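Local coordinates for protein 4-phosphoerythronate dehydrogenase (PDB 4PRK) that probably catalyses the NAD-dependent interconversion of pyruvate and D-lactate, as a Rossmann-fold member of the D-isomer specific 2-hydroxyacid dehydrogenases, at residues A[125-129]-A[130-134]. Numbering follows the deposited sequence.
Sequences KANMD and KGDFT
Met128 and Phe133 both carry CG anti to their own carbonyl carbon (chi1 -68° in Met128), which sets the thioether chain across the phenyl ring just where a Schellman motif ends helix 121-129. Two backbone bonds define that motif: Asp132 N reaches back to Asn127 O at 2.9 Å, and Gly131 N to Met128 O at 2.7 Å. Gly131, the C-prime residue, has a positive phi, a conformation that favours glycine. The apolar contact includes a CH-pi interaction, with Met128 CB over one ring face, 4.2 Å from the Phe133 centroid and 26° off the normal. Met128 CG touches the ring at Phe133 CD2 (3.6 Å), whereas the sulfur makes an oblique Met-aromatic approach. A second subunit packs here: its Tyr267 and Tyr281 meet Phe133 edge-to-face, and its Lys271 forms a salt bridge with Asp132 OD2. Beside the cap, the Asn127 amide and Asp132 carboxylate run alongside each other, their planes moderately tilted, with Asn127 ND2 3.2 Å from Asp132 OD2. With CG anti to the backbone N (chi1 180°), Asp132 also directs its other oxygen into an Asx turn. Replacing the carboxylate of Asp132 with the methyl of an alanine would probably leave Lys271 of the second subunit without this countercharge and the Thr134 hydroxyl freer to turn. Two donors share one acceptor in this turn. Thr134 N meets Asp132 OD1 at 2.9 Å, almost in line with the carboxylate C-O bond, while Thr134 OG1 lies 2.6 Å from Asp132 OD1 and takes its syn lone pair.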
loop_
_atom_site.group_PDB
_atom_site.type_symbol
_atom_site.label_atom_id
_atom_site.label_comp_id
_atom_site.label_asym_id
_atom_site.label_seq_id
_atom_site.Cartn_x
_atom_site.Cartn_y
_atom_site.Cartn_z
ATOM N N LYS A 125 2.019 30.898 1.102
ATOM C CA LYS A 125 1.608 31.873 0.089
ATOM C C LYS A 125 1.268 33.251 0.667
ATOM O O LYS A 125 1.744 34.278 0.139
ATOM C CB LYS A 125 0.432 31.392 -0.764
ATOM C CG LYS A 125 0.453 32.009 -2.154
ATOM C CD LYS A 125 -0.869 31.852 -2.869
ATOM C CE LYS A 125 -0.757 32.144 -4.379
ATOM N NZ LYS A 125 -0.269 33.522 -4.620
ATOM N N ALA A 126 0.433 33.283 1.697
ATOM C CA ALA A 126 0.059 34.539 2.345
ATOM C C ALA A 126 1.304 35.299 2.818
ATOM O O ALA A 126 1.398 36.519 2.717
ATOM C CB ALA A 126 -0.847 34.263 3.520
ATOM N N ASN A 127 2.276 34.542 3.294
ATOM C CA ASN A 127 3.547 35.074 3.710
ATOM C C ASN A 127 4.375 35.642 2.521
ATOM O O ASN A 127 4.929 36.738 2.599
ATOM C CB ASN A 127 4.329 33.953 4.377
ATOM C CG ASN A 127 4.798 34.313 5.737
ATOM O OD1 ASN A 127 4.108 34.997 6.483
ATOM N ND2 ASN A 127 5.987 33.846 6.082
ATOM N N MET A 128 4.417 34.909 1.415
ATOM C CA MET A 128 5.161 35.332 0.250
ATOM C C MET A 128 4.510 36.555 -0.337
ATOM O O MET A 128 5.199 37.474 -0.761
ATOM C CB MET A 128 5.238 34.205 -0.762
ATOM C CG MET A 128 6.101 33.060 -0.252
ATOM S SD MET A 128 5.658 31.451 -0.942
ATOM C CE MET A 128 6.562 31.459 -2.502
ATOM N N ASP A 129 3.180 36.588 -0.322
ATOM C CA ASP A 129 2.453 37.746 -0.813
ATOM C C ASP A 129 2.943 39.037 -0.119
ATOM O O ASP A 129 2.936 40.064 -0.741
ATOM C CB ASP A 129 0.937 37.550 -0.651
ATOM C CG ASP A 129 0.354 36.521 -1.654
ATOM O OD1 ASP A 129 1.073 36.116 -2.587
ATOM O OD2 ASP A 129 -0.825 36.114 -1.521
ATOM N N LYS A 130 3.375 38.963 1.144
ATOM C CA LYS A 130 3.941 40.090 1.886
ATOM C C LYS A 130 5.454 40.152 1.806
ATOM O O LYS A 130 6.095 40.774 2.648
ATOM C CB LYS A 130 3.629 39.958 3.387
ATOM C CG LYS A 130 2.223 39.533 3.786
ATOM C CD LYS A 130 1.140 40.486 3.297
ATOM C CE LYS A 130 -0.085 40.441 4.223
ATOM N NZ LYS A 130 -1.145 41.409 3.817
ATOM N N GLY A 131 6.050 39.427 0.877
ATOM C CA GLY A 131 7.482 39.439 0.722
ATOM C C GLY A 131 8.285 38.622 1.688
ATOM O O GLY A 131 9.510 38.755 1.714
ATOM N N ASP A 132 7.638 37.749 2.468
ATOM C CA ASP A 132 8.368 36.896 3.413
ATOM C C ASP A 132 8.516 35.473 2.860
ATOM O O ASP A 132 7.547 34.706 2.800
ATOM C CB ASP A 132 7.675 36.909 4.767
ATOM C CG ASP A 132 8.366 36.045 5.786
ATOM O OD1 ASP A 132 9.242 35.234 5.441
ATOM O OD2 ASP A 132 8.033 36.184 6.972
ATOM N N PHE A 133 9.738 35.144 2.450
ATOM C CA PHE A 133 10.053 33.876 1.805
ATOM C C PHE A 133 10.861 32.981 2.734
ATOM O O PHE A 133 11.568 32.088 2.288
ATOM C CB PHE A 133 10.808 34.113 0.474
ATOM C CG PHE A 133 9.982 34.809 -0.579
ATOM C CD1 PHE A 133 9.816 36.196 -0.554
ATOM C CD2 PHE A 133 9.337 34.085 -1.577
ATOM C CE1 PHE A 133 9.031 36.842 -1.509
ATOM C CE2 PHE A 133 8.583 34.721 -2.549
ATOM C CZ PHE A 133 8.433 36.110 -2.519
ATOM N N THR A 134 10.735 33.195 4.033
ATOM C CA THR A 134 11.540 32.423 4.971
ATOM C C THR A 134 10.884 31.076 5.296
ATOM O O THR A 134 9.856 30.716 4.715
ATOM C CB THR A 134 11.839 33.209 6.277
ATOM O OG1 THR A 134 10.616 33.589 6.884
ATOM C CG2 THR A 134 12.668 34.489 6.002
#